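Local coordinates for GDSL-like Lipase/Acylhydrolase family protein (Neisseria meningitidis, PDB 4K7J) that probably removes O-acetyl groups from peptidoglycan, as an SGNH-family esterase that works through a catalytic triad, at residues 53-59 against 208-214; 65-71 against 97-101; 85-91 against 197-202; 102-108 against 134-140. The contacts are given in a common frame with arbitrary orientation. Numbering follows the deposited sequence.

Interaction 1: 53-59 against 208-214; sequences TFRILQI and GITVSAM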
# COMPACT_ATOMS: atom_id res chain seq x y z
N THR A 53 13.07 12.18 -1.35
CA THR A 53 12.44 10.87 -1.45
C THR A 53 11.00 11.02 -1.91
O THR A 53 10.20 11.70 -1.25
CB THR A 53 12.46 10.11 -0.11
OG1 THR A 53 13.81 9.79 0.24
CG2 THR A 53 11.65 8.80 -0.23
N PHE A 54 10.66 10.39 -3.03
CA PHE A 54 9.28 10.42 -3.50
C PHE A 54 8.60 9.14 -3.04
O PHE A 54 8.99 8.04 -3.44
CB PHE A 54 9.22 10.56 -5.02
CG PHE A 54 7.84 10.76 -5.56
CD1 PHE A 54 7.01 9.67 -5.83
CD2 PHE A 54 7.35 12.04 -5.79
CE1 PHE A 54 5.73 9.86 -6.32
CE2 PHE A 54 6.06 12.24 -6.28
CZ PHE A 54 5.25 11.14 -6.54
N ARG A 55 7.57 9.29 -2.22
CA ARG A 55 6.97 8.16 -1.51
C ARG A 55 5.62 7.77 -2.10
O ARG A 55 4.66 8.54 -2.03
CB ARG A 55 6.82 8.48 -0.02
CG ARG A 55 8.13 8.70 0.71
CD ARG A 55 7.92 9.20 2.14
NE ARG A 55 9.18 9.62 2.74
CZ ARG A 55 9.64 10.86 2.71
NH1 ARG A 55 8.94 11.82 2.12
NH2 ARG A 55 10.80 11.15 3.28
N ILE A 56 5.58 6.58 -2.69
CA ILE A 56 4.36 6.02 -3.25
C ILE A 56 3.80 5.01 -2.24
O ILE A 56 4.52 4.11 -1.81
CB ILE A 56 4.65 5.29 -4.59
CG1 ILE A 56 5.10 6.28 -5.66
CG2 ILE A 56 3.43 4.51 -5.08
CD1 ILE A 56 5.58 5.60 -6.95
N LEU A 57 2.53 5.17 -1.87
CA LEU A 57 1.90 4.30 -0.87
C LEU A 57 0.65 3.60 -1.43
O LEU A 57 -0.35 4.25 -1.70
CB LEU A 57 1.51 5.12 0.37
CG LEU A 57 0.71 4.42 1.47
CD1 LEU A 57 1.51 3.24 2.01
CD2 LEU A 57 0.36 5.42 2.60
N GLN A 58 0.71 2.28 -1.57
CA GLN A 58 -0.44 1.56 -2.08
C GLN A 58 -1.20 0.85 -0.96
O GLN A 58 -0.66 -0.02 -0.26
CB GLN A 58 -0.04 0.56 -3.17
CG GLN A 58 -1.26 -0.19 -3.72
CD GLN A 58 -1.00 -0.81 -5.08
OE1 GLN A 58 -0.34 -0.21 -5.93
NE2 GLN A 58 -1.53 -2.01 -5.30
N ILE A 59 -2.47 1.22 -0.81
CA ILE A 59 -3.31 0.67 0.23
C ILE A 59 -4.43 -0.09 -0.46
O ILE A 59 -5.11 0.47 -1.32
CB ILE A 59 -3.91 1.78 1.12
CG1 ILE A 59 -2.81 2.79 1.49
CG2 ILE A 59 -4.60 1.19 2.37
CD1 ILE A 59 -3.34 4.07 2.15
N GLY A 208 15.23 9.08 -3.67
CA GLY A 208 14.74 8.22 -4.74
C GLY A 208 13.27 7.88 -4.54
O GLY A 208 12.56 8.61 -3.86
N ILE A 209 12.82 6.77 -5.12
CA ILE A 209 11.43 6.35 -4.99
C ILE A 209 11.31 5.27 -3.91
O ILE A 209 12.19 4.42 -3.79
CB ILE A 209 10.94 5.68 -6.29
CG1 ILE A 209 11.19 6.59 -7.50
CG2 ILE A 209 9.47 5.26 -6.19
CD1 ILE A 209 10.52 7.95 -7.39
N THR A 210 10.23 5.29 -3.13
CA THR A 210 9.87 4.10 -2.37
C THR A 210 8.46 3.70 -2.76
O THR A 210 7.65 4.55 -3.11
CB THR A 210 9.93 4.29 -0.83
OG1 THR A 210 9.03 5.32 -0.43
CG2 THR A 210 11.36 4.65 -0.38
N VAL A 211 8.19 2.41 -2.69
CA VAL A 211 6.83 1.91 -2.89
C VAL A 211 6.45 1.04 -1.69
O VAL A 211 7.06 0.00 -1.44
CB VAL A 211 6.70 1.10 -4.19
CG1 VAL A 211 5.30 0.51 -4.29
CG2 VAL A 211 7.01 1.99 -5.41
N SER A 212 5.47 1.51 -0.93
CA SER A 212 5.05 0.83 0.29
C SER A 212 3.71 0.14 0.04
O SER A 212 2.82 0.72 -0.58
CB SER A 212 4.90 1.84 1.43
OG SER A 212 6.15 2.41 1.80
N ALA A 213 3.57 -1.10 0.52
CA ALA A 213 2.34 -1.86 0.30
C ALA A 213 1.58 -2.04 1.60
O ALA A 213 2.09 -2.68 2.52
CB ALA A 213 2.67 -3.23 -0.31
N MET A 214 0.38 -1.48 1.68
CA MET A 214 -0.47 -1.66 2.85
C MET A 214 -1.72 -2.41 2.44
O MET A 214 -2.79 -1.82 2.28
CB MET A 214 -0.90 -0.31 3.45
CG MET A 214 0.20 0.47 4.11
SD MET A 214 -0.44 1.80 5.14
CE MET A 214 1.08 2.22 5.96
O HOH W 1 6.49 4.72 0.13
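Ile56 is the apolar centre of this pair of parallel strands, which lie side by side in the central sheet of the SGNH hydrolase alpha/beta fold. Its CD1 sits 4.0 Å from Ile209 CG2, and its CB lies 4.1 Å from Val211 CG2. Phe54 joins the same face, with its CB 3.8 Å from Ile209 CD1. Helix 68-81 packs on this face through Leu77 and Trp81. On the other face, Leu57 CD1 meets Met214 CG at 3.7 Å, and Ile59 CG1 meets Met214 CB at 4.1 Å.

The strands run 20° apart and stay in register from Thr53 with Gly208 to Ile59 with Met214. Strand 208-215 is the outermost strand here, and strand 242-246 flanks 53-59 on its other side. Six backbone hydrogen bonds form the ladder. Phe54, Ile56 and Gln58 each give an N-H to 208-214 and take one back on O. The shortest is Met214 N to Gln58 O, 2.6 Å.

The face of Leu57 and Met214 also carries Arg55, Thr210 and Ser212. Arg55 forms a salt bridge with Glu203, and Ser212 OG bonds to Trp88 N. A water there donates to Ile56 O at 2.8 Å and to Thr210 OG1 at 2.7 Å.

Interaction 2: 65-71 against 97-101; sequences AGDFFTD and QRMAA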
# COMPACT_ATOMS: atom_id res chain seq x y z
N ALA A 65 -1.63 -7.05 -0.84
CA ALA A 65 -1.04 -7.75 0.30
C ALA A 65 -0.04 -8.85 -0.08
O ALA A 65 0.80 -9.24 0.75
CB ALA A 65 -2.15 -8.30 1.23
N GLY A 66 -0.11 -9.35 -1.31
CA GLY A 66 0.82 -10.38 -1.77
C GLY A 66 2.16 -9.80 -2.18
O GLY A 66 3.14 -10.52 -2.31
N ASP A 67 2.18 -8.48 -2.38
CA ASP A 67 3.37 -7.73 -2.80
C ASP A 67 3.88 -8.09 -4.20
O ASP A 67 4.88 -7.54 -4.62
CB ASP A 67 4.52 -7.82 -1.77
CG ASP A 67 5.37 -6.55 -1.74
OD1 ASP A 67 4.87 -5.47 -2.14
OD2 ASP A 67 6.55 -6.62 -1.31
N PHE A 68 3.21 -8.98 -4.94
CA PHE A 68 3.68 -9.26 -6.31
C PHE A 68 3.45 -8.09 -7.27
O PHE A 68 4.25 -7.84 -8.17
CB PHE A 68 3.07 -10.56 -6.86
CG PHE A 68 3.64 -11.80 -6.23
CD1 PHE A 68 4.93 -12.22 -6.53
CD2 PHE A 68 2.90 -12.53 -5.32
CE1 PHE A 68 5.46 -13.36 -5.95
CE2 PHE A 68 3.43 -13.67 -4.73
CZ PHE A 68 4.70 -14.09 -5.05
N PHE A 69 2.36 -7.36 -7.06
CA PHE A 69 2.03 -6.21 -7.89
C PHE A 69 2.90 -5.04 -7.48
O PHE A 69 3.60 -4.44 -8.29
CB PHE A 69 0.54 -5.86 -7.72
CG PHE A 69 0.05 -4.74 -8.60
CD1 PHE A 69 0.22 -3.41 -8.23
CD2 PHE A 69 -0.62 -5.00 -9.78
CE1 PHE A 69 -0.27 -2.38 -9.02
CE2 PHE A 69 -1.10 -3.97 -10.58
CZ PHE A 69 -0.92 -2.67 -10.20
N THR A 70 2.87 -4.71 -6.19
CA THR A 70 3.62 -3.55 -5.70
C THR A 70 5.15 -3.71 -5.82
O THR A 70 5.87 -2.73 -6.00
CB THR A 70 3.21 -3.21 -4.27
OG1 THR A 70 3.04 -4.42 -3.53
CG2 THR A 70 1.88 -2.46 -4.27
N ASP A 71 5.66 -4.93 -5.74
CA ASP A 71 7.10 -5.11 -5.85
C ASP A 71 7.57 -4.94 -7.28
O ASP A 71 8.70 -4.51 -7.53
CB ASP A 71 7.55 -6.47 -5.31
CG ASP A 71 9.07 -6.60 -5.29
OD1 ASP A 71 9.74 -5.74 -4.67
OD2 ASP A 71 9.58 -7.55 -5.92
N GLN A 97 0.12 -13.13 3.97
CA GLN A 97 0.51 -11.91 3.28
C GLN A 97 2.03 -11.88 3.15
O GLN A 97 2.72 -12.73 3.72
CB GLN A 97 -0.05 -10.66 4.01
CG GLN A 97 -1.57 -10.76 4.21
CD GLN A 97 -2.26 -9.47 4.67
OE1 GLN A 97 -3.44 -9.49 5.02
NE2 GLN A 97 -1.54 -8.34 4.65
N ARG A 98 2.57 -10.93 2.41
CA ARG A 98 3.97 -11.03 2.01
C ARG A 98 4.66 -9.67 1.82
O ARG A 98 4.09 -8.74 1.24
CB ARG A 98 4.06 -11.89 0.74
CG ARG A 98 5.39 -11.83 0.01
CD ARG A 98 5.34 -12.74 -1.23
NE ARG A 98 6.60 -12.70 -1.97
CZ ARG A 98 6.85 -11.88 -2.99
NH1 ARG A 98 5.93 -11.02 -3.42
NH2 ARG A 98 8.04 -11.92 -3.59
N MET A 99 5.89 -9.56 2.33
CA MET A 99 6.75 -8.44 1.97
C MET A 99 7.86 -9.00 1.10
O MET A 99 8.59 -9.90 1.52
CB MET A 99 7.39 -7.82 3.21
CG MET A 99 6.46 -7.03 4.11
SD MET A 99 6.18 -5.36 3.53
CE MET A 99 4.64 -5.59 2.64
N ALA A 100 8.03 -8.47 -0.11
CA ALA A 100 9.08 -8.97 -0.99
C ALA A 100 10.46 -8.42 -0.63
O ALA A 100 11.48 -9.08 -0.84
CB ALA A 100 8.75 -8.67 -2.44
N ALA A 101 10.47 -7.20 -0.09
CA ALA A 101 11.71 -6.43 0.10
C ALA A 101 12.46 -6.70 1.40
O ALA A 101 13.63 -6.31 1.53
CB ALA A 101 11.41 -4.94 -0.04
O HOH W 2 8.15 -5.35 0.51
O HOH W 3 7.83 -9.90 -5.75
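Arg98 is fully extended through chi1 to chi3 (166°, 179° and 179°). This carries its guanidinium out to the start of helix 68-81. There it lies flat on the Phe68 ring, with centres 3.9 Å apart and planes at 10°. Arg98 CZ is 3.9 Å from the ring centroid, over the face, so the stack is also a cation-pi contact. Phe68 has chi1 in m (-72°), which brings its ring to the Arg98 group. In the plane of the guanidinium, Arg98 NH1 donates to Gly66 O at 3.0 Å. A water accepts from Arg98 NH2 (3.0 Å) and donates to Asp71 OD2 (2.9 Å). Asp71 itself pairs with Arg74 and Lys75.

The contact joins the turn between helices 62-65 and 68-81, in the alpha/beta core of the SGNH fold, to the loop that leads into strand 102-106 of the beta-rich region. Asp67 leaves helix 62-65 with positive phi (65°). Its chi1 of -148° sets the carboxylate between two donors: Asp67 OD2 takes a hydrogen bond from Ala100 N at 2.7 Å, while Asp67 OD1 receives one from Thr70 OG1 at 2.5 Å. Asp67 also forms a salt bridge with Arg74. A second water donates to Asp67 OD2 and accepts from Ala101 N. Gln97 sends NE2 to Gly215 O and Tyr90 OH and lies against Ala65, NE2 to CB 3.5 Å. Arg98 N donates to Ala65 O at 3.0 Å.

Interaction 3: 85-91 against 197-202; sequences GIGWVYP and IGFINI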
# COMPACT_ATOMS: atom_id res chain seq x y z
N GLY A 85 14.90 3.15 -1.29
CA GLY A 85 14.82 2.23 -0.16
C GLY A 85 13.54 1.40 -0.12
O GLY A 85 12.65 1.53 -0.98
N ILE A 86 13.43 0.55 0.89
CA ILE A 86 12.32 -0.38 0.96
C ILE A 86 10.99 0.25 1.39
O ILE A 86 9.92 -0.26 1.05
CB ILE A 86 12.64 -1.57 1.85
CG1 ILE A 86 12.86 -1.11 3.28
CG2 ILE A 86 13.86 -2.30 1.32
CD1 ILE A 86 12.59 -2.17 4.27
N GLY A 87 11.05 1.35 2.13
CA GLY A 87 9.85 2.06 2.54
C GLY A 87 9.20 1.49 3.79
O GLY A 87 9.88 0.92 4.65
N TRP A 88 7.88 1.67 3.88
CA TRP A 88 7.09 1.19 5.00
C TRP A 88 6.79 -0.29 4.85
O TRP A 88 6.12 -0.69 3.90
CB TRP A 88 5.75 1.94 5.08
CG TRP A 88 5.85 3.42 5.43
CD1 TRP A 88 5.79 4.48 4.57
CD2 TRP A 88 6.02 3.97 6.75
NE1 TRP A 88 5.91 5.67 5.27
CE2 TRP A 88 6.05 5.38 6.60
CE3 TRP A 88 6.15 3.42 8.03
CZ2 TRP A 88 6.21 6.25 7.70
CZ3 TRP A 88 6.31 4.27 9.12
CH2 TRP A 88 6.34 5.67 8.94
N VAL A 89 7.28 -1.11 5.80
CA VAL A 89 7.05 -2.56 5.76
C VAL A 89 6.44 -3.12 7.06
O VAL A 89 6.37 -2.44 8.07
CB VAL A 89 8.36 -3.30 5.45
CG1 VAL A 89 9.03 -2.66 4.23
CG2 VAL A 89 9.30 -3.25 6.64
N TYR A 90 5.99 -4.37 7.02
CA TYR A 90 5.38 -5.01 8.18
C TYR A 90 6.36 -5.03 9.34
O TYR A 90 7.56 -5.14 9.12
CB TYR A 90 4.99 -6.46 7.89
CG TYR A 90 3.95 -6.68 6.80
CD1 TYR A 90 3.13 -5.65 6.36
CD2 TYR A 90 3.78 -7.94 6.24
CE1 TYR A 90 2.18 -5.86 5.37
CE2 TYR A 90 2.82 -8.17 5.25
CZ TYR A 90 2.03 -7.13 4.82
OH TYR A 90 1.10 -7.34 3.84
N PRO A 91 5.86 -4.97 10.57
CA PRO A 91 6.76 -5.12 11.72
C PRO A 91 7.08 -6.60 12.01
O PRO A 91 7.94 -6.87 12.84
CB PRO A 91 5.96 -4.51 12.86
CG PRO A 91 4.54 -4.78 12.49
CD PRO A 91 4.48 -4.67 10.98
N ILE A 197 3.61 -2.41 17.61
CA ILE A 197 4.36 -1.76 16.52
C ILE A 197 3.55 -1.87 15.22
O ILE A 197 2.96 -2.92 14.94
CB ILE A 197 5.74 -2.45 16.31
CG1 ILE A 197 6.55 -2.51 17.60
CG2 ILE A 197 6.54 -1.76 15.20
CD1 ILE A 197 7.00 -1.15 18.14
N GLY A 198 3.51 -0.79 14.45
CA GLY A 198 2.82 -0.77 13.18
C GLY A 198 3.85 -0.89 12.08
O GLY A 198 4.84 -1.58 12.25
N PHE A 199 3.62 -0.23 10.95
CA PHE A 199 4.58 -0.33 9.86
C PHE A 199 5.84 0.42 10.26
O PHE A 199 5.80 1.34 11.07
CB PHE A 199 4.00 0.25 8.57
CG PHE A 199 3.10 -0.69 7.82
CD1 PHE A 199 1.82 -0.97 8.29
CD2 PHE A 199 3.53 -1.29 6.65
CE1 PHE A 199 1.00 -1.85 7.61
CE2 PHE A 199 2.69 -2.16 5.95
CZ PHE A 199 1.43 -2.44 6.43
N ILE A 200 6.94 0.00 9.67
CA ILE A 200 8.26 0.54 9.95
C ILE A 200 8.85 1.06 8.65
O ILE A 200 8.96 0.31 7.67
CB ILE A 200 9.18 -0.57 10.48
CG1 ILE A 200 8.66 -1.10 11.81
CG2 ILE A 200 10.61 -0.07 10.61
CD1 ILE A 200 9.47 -2.25 12.36
N ASN A 201 9.22 2.33 8.62
CA ASN A 201 9.71 2.95 7.40
C ASN A 201 11.21 2.92 7.36
O ASN A 201 11.86 3.34 8.31
CB ASN A 201 9.28 4.40 7.29
CG ASN A 201 9.59 5.00 5.94
OD1 ASN A 201 9.61 4.29 4.93
ND2 ASN A 201 9.87 6.31 5.90
N ILE A 202 11.76 2.42 6.26
CA ILE A 202 13.20 2.30 6.11
C ILE A 202 13.62 2.93 4.78
O ILE A 202 13.33 2.38 3.72
CB ILE A 202 13.63 0.83 6.20
CG1 ILE A 202 13.10 0.21 7.51
CG2 ILE A 202 15.14 0.67 6.08
CD1 ILE A 202 13.31 -1.28 7.63
O HOH W 4 15.72 0.70 2.56
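A classic beta bulge opens this antiparallel pairing, where Ile86 and Gly87 both face Ile202. Gly87 N donates to Ile202 O at 3.0 Å, and Ile202 N returns a bond to Gly87 O at 2.9 Å. A water accepts from Ile86 N (2.8 Å) and donates to Ile202 O (3.1 Å). The positive phi of Gly87 (84°) would jam a CB against the preceding carbonyl. Beyond the bulge, Val89 N donates to Ile200 O at 2.9 Å, and Ile200 N to Val89 O at 3.0 Å. Between these two pairs, Trp88 and Asn201 form a non-hydrogen-bonded pair.

Trp88 lays its six-membered ring over Asn201 CB in a CH-pi contact. Its NE1 bonds to Thr238 O, and Phe152 meets its ring. The Asn201 amide turns to Glu203. The chain turns a corner at Trp88. Past it, Tyr90 CD1 comes 3.5 Å from Phe199 CE2, with the two rings oblique. Pro91 then packs against the strand, with its CB 3.7 Å from Ile197 CG2 and 4.2 Å from Ile200 CD1. At the bulge end, Ile86 CD1 meets Ile202 CD1 at 3.5 Å. Segment 197-202 lies on strand 195-203, the middle strand of a five-stranded antiparallel sheet, and 85-91 pairs along it. This classic bulge in an antiparallel ladder belongs to the beta-rich part of the chain, consistent with a galactose-binding-like beta sandwich.

Interaction 4: 102-108 against 134-140; sequences VRHNGNW and SMTLTAS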
# COMPACT_ATOMS: atom_id res chain seq x y z
N VAL A 102 11.81 -7.32 2.38
CA VAL A 102 12.47 -7.68 3.63
C VAL A 102 12.06 -9.04 4.16
O VAL A 102 10.99 -9.55 3.83
CB VAL A 102 12.19 -6.68 4.77
CG1 VAL A 102 13.14 -5.53 4.70
CG2 VAL A 102 10.74 -6.23 4.75
N ARG A 103 12.92 -9.60 5.00
CA ARG A 103 12.65 -10.86 5.68
C ARG A 103 12.65 -10.62 7.18
O ARG A 103 13.43 -9.82 7.68
CB ARG A 103 13.71 -11.90 5.31
CG ARG A 103 13.75 -12.20 3.81
CD ARG A 103 14.71 -13.33 3.47
NE ARG A 103 16.12 -12.92 3.49
CZ ARG A 103 16.92 -13.05 4.54
NH1 ARG A 103 16.47 -13.59 5.66
NH2 ARG A 103 18.18 -12.64 4.46
N HIS A 104 11.76 -11.31 7.89
CA HIS A 104 11.58 -11.12 9.33
C HIS A 104 12.06 -12.32 10.12
O HIS A 104 11.79 -13.47 9.77
CB HIS A 104 10.11 -10.88 9.66
CG HIS A 104 9.55 -9.59 9.13
ND1 HIS A 104 9.05 -9.48 7.85
CD2 HIS A 104 9.39 -8.38 9.70
CE1 HIS A 104 8.61 -8.25 7.66
NE2 HIS A 104 8.80 -7.56 8.77
N ASN A 105 12.75 -12.05 11.22
CA ASN A 105 13.17 -13.09 12.15
C ASN A 105 13.08 -12.58 13.58
O ASN A 105 13.93 -11.83 14.02
CB ASN A 105 14.60 -13.53 11.84
CG ASN A 105 15.18 -14.43 12.92
OD1 ASN A 105 14.47 -15.25 13.52
ND2 ASN A 105 16.48 -14.28 13.17
N GLY A 106 12.03 -12.98 14.30
CA GLY A 106 11.84 -12.50 15.65
C GLY A 106 10.66 -13.16 16.32
O GLY A 106 10.05 -14.06 15.76
N ASN A 107 10.33 -12.69 17.52
CA ASN A 107 9.26 -13.32 18.30
C ASN A 107 8.02 -12.46 18.44
O ASN A 107 7.11 -12.80 19.20
CB ASN A 107 9.78 -13.75 19.67
CG ASN A 107 10.36 -12.58 20.47
OD1 ASN A 107 10.05 -11.42 20.22
ND2 ASN A 107 11.20 -12.90 21.46
N TRP A 108 7.97 -11.34 17.73
CA TRP A 108 6.77 -10.50 17.72
C TRP A 108 5.57 -11.25 17.13
O TRP A 108 5.73 -12.12 16.26
CB TRP A 108 7.03 -9.20 16.95
CG TRP A 108 8.10 -8.31 17.55
CD1 TRP A 108 8.85 -8.57 18.67
CD2 TRP A 108 8.53 -7.04 17.06
NE1 TRP A 108 9.72 -7.53 18.90
CE2 TRP A 108 9.55 -6.58 17.92
CE3 TRP A 108 8.15 -6.24 15.98
CZ2 TRP A 108 10.18 -5.35 17.73
CZ3 TRP A 108 8.79 -5.04 15.78
CH2 TRP A 108 9.79 -4.60 16.66
N SER A 134 12.02 -9.32 20.42
CA SER A 134 13.11 -9.15 19.47
C SER A 134 12.63 -9.32 18.02
O SER A 134 11.85 -10.21 17.72
CB SER A 134 14.22 -10.16 19.77
OG SER A 134 15.30 -10.00 18.86
N MET A 135 13.10 -8.45 17.14
CA MET A 135 12.79 -8.55 15.71
C MET A 135 13.97 -8.07 14.89
O MET A 135 14.50 -6.98 15.13
CB MET A 135 11.53 -7.75 15.34
CG MET A 135 11.18 -7.80 13.85
SD MET A 135 10.84 -9.49 13.27
CE MET A 135 9.39 -9.91 14.24
N THR A 136 14.38 -8.88 13.92
CA THR A 136 15.43 -8.46 13.00
C THR A 136 14.87 -8.40 11.58
O THR A 136 14.25 -9.36 11.09
CB THR A 136 16.64 -9.42 13.06
OG1 THR A 136 17.12 -9.49 14.41
CG2 THR A 136 17.77 -8.93 12.17
N LEU A 137 15.07 -7.28 10.91
CA LEU A 137 14.64 -7.15 9.53
C LEU A 137 15.85 -7.13 8.63
O LEU A 137 16.78 -6.33 8.82
CB LEU A 137 13.81 -5.88 9.32
CG LEU A 137 12.51 -5.76 10.11
CD1 LEU A 137 12.75 -5.03 11.41
CD2 LEU A 137 11.48 -5.02 9.27
N THR A 138 15.85 -8.04 7.66
CA THR A 138 16.95 -8.19 6.73
C THR A 138 16.45 -7.92 5.32
O THR A 138 15.46 -8.51 4.88
CB THR A 138 17.55 -9.61 6.80
OG1 THR A 138 17.96 -9.88 8.15
CG2 THR A 138 18.75 -9.75 5.87
N ALA A 139 17.12 -7.01 4.63
CA ALA A 139 16.74 -6.65 3.27
C ALA A 139 17.02 -7.79 2.32
O ALA A 139 18.10 -8.38 2.37
CB ALA A 139 17.49 -5.40 2.83
N SER A 140 16.05 -8.12 1.48
CA SER A 140 16.21 -9.17 0.48
C SER A 140 17.29 -8.81 -0.56
O SER A 140 17.92 -9.69 -1.14
CB SER A 140 14.88 -9.50 -0.20
OG SER A 140 13.95 -10.05 0.72
O HOH W 5 15.52 -11.11 16.30
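Ser134, near the start of strand 133-139, lies opposite the end of strand 102-106, an outermost strand of a five-stranded antiparallel sheet. Its N donates to Asn107 OD1 and its O accepts from Asn107 N, both at 2.9 Å, so the Asn107 side chain extends the antiparallel ladder past the strand end. Ser134 O also lies 3.1 Å from Gly106 CA, where a CB would clash.

Met135 is the residue most covered by the other segment. Its CB sits over the six-membered ring of Trp108, 3.4 Å from the centroid, in a CH-pi contact. Its SD makes a Met-aromatic contact with the same ring and lies at the edge of the His104 ring, 5.0 Å from that centroid. Thr136 pairs with Asn105: Thr136 N donates to Asn105 O at 3.0 Å, and Asn105 N to Thr136 O at 3.1 Å. A water links Asn105 O to Ser134 OG and Thr136 OG1, and Thr188 bonds to Thr136.

Leu137 CD2 comes 3.7 Å from His104 NE2, which is bonded to Tyr90 O. Thr138 N gives to Arg103 O at 3.0 Å, and Arg103 N to Thr138 O at 2.8 Å. The Arg103 guanidinium lies over Thr138. Ala139 CA meets Val102 CG1 at 4.0 Å, and Ser140 OG turns to Ala100 O. The chemistry is two-sided: Met135, Leu137 and Val102 mark a mostly apolar face that also holds His104, while Arg103, Asn105 and the threonines mark a polar, more solvent-facing one.

From the N terminus, the chain enters strand 53-59 and, 149 residues later, meets it again at 208-214, so interaction 1 closes the longest loop. The other three contacts all fall within that loop. Interaction 2 closes a short loop, tying the start of helix 68-81 to 97-101. Interaction 3 begins at 85-91, before interaction 2 is complete, so the two cross. Interaction 4 follows interaction 2 in series and lies within the loop of interaction 3. Neighbours touch: Ala213 packs on Asp67, Thr210 on Gly85, Met99 on Val89 and Ile86 on Val102. Together they join the central alpha/beta sheet to the two antiparallel sheets inserted before strand 208-215.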